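Ethylbenzene dehydrogenase alpha-subunit (PDB 2IVF) binds an iron/sulfur cluster, a molybdenum atom and two pterin guanosine dinucleotides as the alpha-subunit of a molybdopterin oxidoreductase family enzyme. Local coordinates at residues G492-P497 with D504-M509; V537-G542 with N589-P594. All coordinates share one frame; numbering follows the deposited sequence.

Contact 1: G492-P497 with D504-M509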
loop_
_atom_site.group_PDB
_atom_site.type_symbol
_atom_site.label_atom_id
_atom_site.label_comp_id
_atom_site.label_asym_id
_atom_site.label_seq_id
_atom_site.Cartn_x
_atom_site.Cartn_y
_atom_site.Cartn_z
ATOM N N GLY A 492 1.756 27.571 -12.335
ATOM C CA GLY A 492 0.680 28.165 -11.614
ATOM C C GLY A 492 0.596 29.667 -11.678
ATOM O O GLY A 492 -0.504 30.211 -11.577
ATOM N N VAL A 493 1.732 30.353 -11.853
ATOM C CA VAL A 493 1.729 31.832 -11.771
ATOM C C VAL A 493 2.179 32.581 -12.987
ATOM O O VAL A 493 1.849 33.758 -13.115
ATOM C CB VAL A 493 2.532 32.361 -10.564
ATOM C CG1 VAL A 493 1.924 31.778 -9.253
ATOM C CG2 VAL A 493 4.013 32.021 -10.678
ATOM N N MET A 494 2.896 31.958 -13.912
ATOM C CA MET A 494 3.438 32.742 -14.993
ATOM C C MET A 494 2.346 33.241 -15.908
ATOM O O MET A 494 1.350 32.562 -16.118
ATOM C CB MET A 494 4.441 31.937 -15.786
ATOM C CG MET A 494 5.724 31.723 -15.026
ATOM S SD MET A 494 7.008 30.887 -16.012
ATOM C CE MET A 494 6.186 29.377 -16.542
ATOM N N SER A 495 2.565 34.407 -16.470
ATOM C CA SER A 495 1.645 34.970 -17.421
ATOM C C SER A 495 1.956 34.538 -18.859
ATOM O O SER A 495 1.119 34.685 -19.734
ATOM C CB SER A 495 1.618 36.486 -17.294
ATOM O OG SER A 495 2.867 37.029 -17.631
ATOM N N LYS A 496 3.139 33.975 -19.093
ATOM C CA LYS A 496 3.523 33.548 -20.424
ATOM C C LYS A 496 4.543 32.434 -20.315
ATOM O O LYS A 496 5.063 32.188 -19.225
ATOM C CB LYS A 496 4.077 34.727 -21.196
ATOM C CG LYS A 496 5.327 35.308 -20.652
ATOM C CD LYS A 496 5.527 36.686 -21.231
ATOM C CE LYS A 496 6.877 37.231 -20.820
ATOM N NZ LYS A 496 7.249 38.439 -21.611
ATOM N N PRO A 497 4.806 31.723 -21.418
ATOM C CA PRO A 497 5.757 30.618 -21.282
ATOM C C PRO A 497 7.169 31.020 -20.860
ATOM O O PRO A 497 7.623 32.138 -21.077
ATOM C CB PRO A 497 5.781 29.993 -22.699
ATOM C CG PRO A 497 4.497 30.425 -23.317
ATOM C CD PRO A 497 4.273 31.797 -22.789
ATOM N N ASP A 504 10.844 36.033 -15.896
ATOM C CA ASP A 504 11.614 37.263 -15.673
ATOM C C ASP A 504 11.171 38.099 -14.487
ATOM O O ASP A 504 12.010 38.506 -13.673
ATOM C CB ASP A 504 11.600 38.122 -16.921
ATOM C CG ASP A 504 12.431 37.538 -18.019
ATOM O OD1 ASP A 504 13.036 36.464 -17.812
ATOM O OD2 ASP A 504 12.479 38.157 -19.088
ATOM N N GLU A 505 9.871 38.375 -14.401
ATOM C CA GLU A 505 9.329 39.169 -13.302
ATOM C C GLU A 505 9.575 38.498 -11.948
ATOM O O GLU A 505 9.922 39.154 -10.965
ATOM C CB GLU A 505 7.823 39.390 -13.474
ATOM C CG GLU A 505 7.471 40.431 -14.499
ATOM C CD GLU A 505 6.178 41.158 -14.166
ATOM O OE1 GLU A 505 5.159 40.472 -13.897
ATOM O OE2 GLU A 505 6.195 42.414 -14.161
ATOM N N LEU A 506 9.363 37.191 -11.900
ATOM C CA LEU A 506 9.554 36.447 -10.668
ATOM C C LEU A 506 11.020 36.466 -10.286
ATOM O O LEU A 506 11.355 36.628 -9.117
ATOM C CB LEU A 506 9.101 35.003 -10.833
ATOM C CG LEU A 506 7.605 34.708 -10.827
ATOM C CD1 LEU A 506 7.319 33.505 -11.757
ATOM C CD2 LEU A 506 7.135 34.426 -9.392
ATOM N N HIS A 507 11.889 36.288 -11.279
ATOM C CA HIS A 507 13.318 36.230 -11.036
ATOM C C HIS A 507 13.857 37.611 -10.623
ATOM O O HIS A 507 14.732 37.681 -9.778
ATOM C CB HIS A 507 14.074 35.617 -12.243
ATOM C CG HIS A 507 14.136 34.107 -12.231
ATOM N ND1 HIS A 507 13.172 33.312 -11.641
ATOM C CD2 HIS A 507 15.058 33.248 -12.743
ATOM C CE1 HIS A 507 13.489 32.036 -11.802
ATOM N NE2 HIS A 507 14.636 31.967 -12.454
ATOM N N GLN A 508 13.301 38.700 -11.164
ATOM C CA GLN A 508 13.682 40.048 -10.710
ATOM C C GLN A 508 13.079 40.445 -9.349
ATOM O O GLN A 508 13.699 41.168 -8.584
ATOM C CB GLN A 508 13.359 41.108 -11.773
ATOM C CG GLN A 508 11.884 41.316 -12.058
ATOM C CD GLN A 508 11.640 42.301 -13.198
ATOM O OE1 GLN A 508 12.499 43.122 -13.512
ATOM N NE2 GLN A 508 10.465 42.221 -13.817
ATOM N N MET A 509 11.878 39.959 -9.054
ATOM C CA MET A 509 11.252 40.115 -7.738
ATOM C C MET A 509 12.091 39.389 -6.667
ATOM O O MET A 509 12.344 39.919 -5.584
ATOM C CB MET A 509 9.816 39.554 -7.808
ATOM C CG MET A 509 8.932 39.670 -6.553
ATOM S SD MET A 509 7.335 38.792 -6.757
ATOM C CE MET A 509 6.532 39.148 -5.187
#

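Contact 2: V537-G542 with N589-P594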
loop_
_atom_site.group_PDB
_atom_site.type_symbol
_atom_site.label_atom_id
_atom_site.label_comp_id
_atom_site.label_asym_id
_atom_site.label_seq_id
_atom_site.Cartn_x
_atom_site.Cartn_y
_atom_site.Cartn_z
ATOM N N VAL A 537 5.017 36.116 -1.224
ATOM C CA VAL A 537 4.325 35.512 -2.339
ATOM C C VAL A 537 3.194 34.563 -1.880
ATOM O O VAL A 537 2.179 34.469 -2.533
ATOM C CB VAL A 537 5.304 34.788 -3.265
ATOM C CG1 VAL A 537 6.441 35.765 -3.700
ATOM C CG2 VAL A 537 5.858 33.565 -2.570
ATOM N N THR A 538 3.364 33.852 -0.769
ATOM C CA THR A 538 2.348 32.859 -0.337
ATOM C C THR A 538 0.979 33.558 -0.161
ATOM O O THR A 538 -0.073 33.127 -0.653
ATOM C CB THR A 538 2.754 32.220 1.001
ATOM O OG1 THR A 538 3.964 31.473 0.812
ATOM C CG2 THR A 538 1.642 31.293 1.535
ATOM N N SER A 539 1.023 34.666 0.540
ATOM C CA SER A 539 -0.179 35.455 0.801
ATOM C C SER A 539 -0.692 36.230 -0.431
ATOM O O SER A 539 -1.897 36.536 -0.529
ATOM C CB SER A 539 0.126 36.420 1.948
ATOM O OG SER A 539 0.405 35.669 3.115
ATOM N N ALA A 540 0.217 36.592 -1.342
ATOM C CA ALA A 540 -0.168 37.257 -2.580
ATOM C C ALA A 540 -0.980 36.310 -3.474
ATOM O O ALA A 540 -1.805 36.752 -4.257
ATOM C CB ALA A 540 1.066 37.760 -3.329
ATOM N N VAL A 541 -0.735 35.009 -3.377
ATOM C CA VAL A 541 -1.437 34.059 -4.239
ATOM C C VAL A 541 -2.605 33.337 -3.552
ATOM O O VAL A 541 -3.147 32.378 -4.121
ATOM C CB VAL A 541 -0.452 33.022 -4.858
ATOM C CG1 VAL A 541 0.756 33.767 -5.532
ATOM C CG2 VAL A 541 0.024 32.063 -3.808
ATOM N N GLY A 542 -2.966 33.752 -2.328
ATOM C CA GLY A 542 -4.179 33.220 -1.632
ATOM C C GLY A 542 -4.039 31.874 -0.923
ATOM O O GLY A 542 -5.046 31.202 -0.622
ATOM N N ASN A 589 -5.013 39.875 7.491
ATOM C CA ASN A 589 -6.172 39.487 6.671
ATOM C C ASN A 589 -5.818 38.657 5.454
ATOM O O ASN A 589 -6.717 38.080 4.809
ATOM C CB ASN A 589 -6.997 40.706 6.201
ATOM C CG ASN A 589 -8.474 40.308 5.779
ATOM O OD1 ASN A 589 -8.721 39.261 5.106
ATOM N ND2 ASN A 589 -9.433 41.123 6.195
ATOM N N ASP A 590 -4.541 38.606 5.082
ATOM C CA ASP A 590 -4.145 37.720 3.972
ATOM C C ASP A 590 -3.906 36.281 4.400
ATOM O O ASP A 590 -3.727 35.401 3.551
ATOM C CB ASP A 590 -2.939 38.274 3.221
ATOM C CG ASP A 590 -3.294 39.512 2.415
ATOM O OD1 ASP A 590 -4.507 39.795 2.248
ATOM O OD2 ASP A 590 -2.366 40.189 1.940
ATOM N N HIS A 591 -3.900 36.077 5.713
ATOM C CA HIS A 591 -3.905 34.749 6.358
ATOM C C HIS A 591 -5.309 34.297 6.733
ATOM O O HIS A 591 -5.656 33.152 6.627
ATOM C CB HIS A 591 -3.067 34.761 7.655
ATOM C CG HIS A 591 -1.629 35.122 7.447
ATOM N ND1 HIS A 591 -0.815 34.428 6.578
ATOM C CD2 HIS A 591 -0.868 36.111 7.970
ATOM C CE1 HIS A 591 0.396 34.965 6.597
ATOM N NE2 HIS A 591 0.382 36.000 7.421
ATOM N N ILE A 592 -6.118 35.205 7.244
ATOM C CA ILE A 592 -7.426 34.815 7.747
ATOM C C ILE A 592 -8.502 34.991 6.663
ATOM O O ILE A 592 -9.223 35.943 6.654
ATOM C CB ILE A 592 -7.755 35.587 9.024
ATOM C CG1 ILE A 592 -6.733 35.188 10.099
ATOM C CG2 ILE A 592 -9.205 35.258 9.483
ATOM C CD1 ILE A 592 -6.556 36.156 11.204
ATOM N N ARG A 593 -8.572 34.020 5.761
ATOM C CA ARG A 593 -9.473 34.036 4.613
ATOM C C ARG A 593 -10.126 32.664 4.497
ATOM O O ARG A 593 -9.493 31.657 4.873
ATOM C CB ARG A 593 -8.706 34.307 3.307
ATOM C CG ARG A 593 -7.964 35.612 3.262
ATOM C CD ARG A 593 -7.296 35.865 1.915
ATOM N NE ARG A 593 -8.255 35.962 0.797
ATOM C CZ ARG A 593 -7.949 35.687 -0.478
ATOM N NH1 ARG A 593 -6.710 35.326 -0.820
ATOM N NH2 ARG A 593 -8.867 35.777 -1.428
ATOM N N PRO A 594 -11.401 32.622 4.052
ATOM C CA PRO A 594 -12.226 33.811 3.845
ATOM C C PRO A 594 -12.358 34.629 5.114
ATOM O O PRO A 594 -12.352 34.073 6.194
ATOM C CB PRO A 594 -13.614 33.262 3.483
ATOM C CG PRO A 594 -13.466 31.839 3.217
ATOM C CD PRO A 594 -12.121 31.378 3.727
HETATM O O HOH W 1 -1.608 33.705 3.439
HETATM O O HOH W 2 -4.230 35.761 0.908
#

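Contact 1: G492-P497 with D504-M509
Leu506, on the first turn of helix 504-520, reaches across to the end of helix 486-493, where it touches Val493 with both methyls and Met494 with CD1. All the touching across this contact is apolar. The closest pair is Val493 CG2 to Leu506 CD1 at 3.8 Å, and Leu506 CD2 lies 4.1 Å from the same Val493 CG2, so one valine methyl sits against both ends of the leucine fork. Val493 chi1 is -59°, which puts CG2, the branch aimed at the leucine, between the backbone N and the carbonyl carbon.

Met494 adds a second, looser touch through its chain and not its sulfur: Met494 CG approaches Leu506 CD1 to 4.1 Å, the two side chains running nearly perpendicular. The methionine then packs against Glu742 and Ile746 of helix 736-749, and Val493 also leans on Phe204 and Tyr208 of helix 197-210.

Among charged groups, Lys496 NZ and Asp504 OD2 stay 5.8 Å apart, too far for a salt bridge. The arrangement is one of two consecutive helices joined by a loop within the molybdopterin oxidoreductase family region, one leucine of the second packing on the residues where the first ends.

Contact 2: V537-G542 with N589-P594
Two bound waters, and no direct hydrogen bond, join Ser539 to the turn at Asp590-Arg593, and both donate to the same carbonyl oxygen. The first water accepts from Ser539 OG at 2.8 Å, donates to Asp590 O at 2.7 Å and accepts a weak bond from His591 ND1. The second donates to Ser539 O at 2.8 Å and to Asp590 O, and accepts from Arg593 NH1 at 3.1 Å. The serine is thus bridged through its hydroxyl and its main-chain oxygen alike, and Asp590 O is gripped twice.

Direct contact is modest. Ser539 CB rests on Asp590 CB at 3.8 Å where the backbones come nearest, and Ser539 OG stands 3.6 Å from His591 CE1, approaching the imidazole obliquely. With chi1 at -63°, Ser539 OG lies beside its own backbone N, from where it reaches the first water. Farther along, Gly542, which has a positive phi of 81°, lays its CA against Arg593 NH1 at 3.4 Å, close to the guanidinium plane at its edge. A bend at chi3 (62°) turns the arginine tothe glycine. Its other nitrogens are engaged: Arg593 NE in a salt bridge with Asp184, Arg593 NH2 with Asp211 O. Asp590 OD1 is hydrogen-bonded to His713 NE2.

Ile592 centres an inverse gamma turn, and a cis peptide precedes Pro594. The contact sets the C-terminal end of helix 526-540 against the loop between helix 574-583 and strand 602-606. Around it, Val541 packs on helix 197-210, Gly542 pairs by backbone bonds with Ser214, and Ile592 and Pro594 lie against helix 546-553.

In the fold
From the N terminus, the chain leaves helix 486-493 and contact 1 closes the ten-residue loop 494-503 onto the start of helix 504-520. That helix is followed by helix 526-540, whose end opens contact 2; this second contact spans 46 intervening residues, about half of them helical, before the chain enters strand 602-606. The two closures lie in series, neither nested nor crossed, with centres about 19 Å apart. They are joined directly where Met509 CE packs on Val537 CG1 at 3.7 Å, and indirectly by helix 197-210, whose Phe204 and Tyr208 touch both Val493 and Val541.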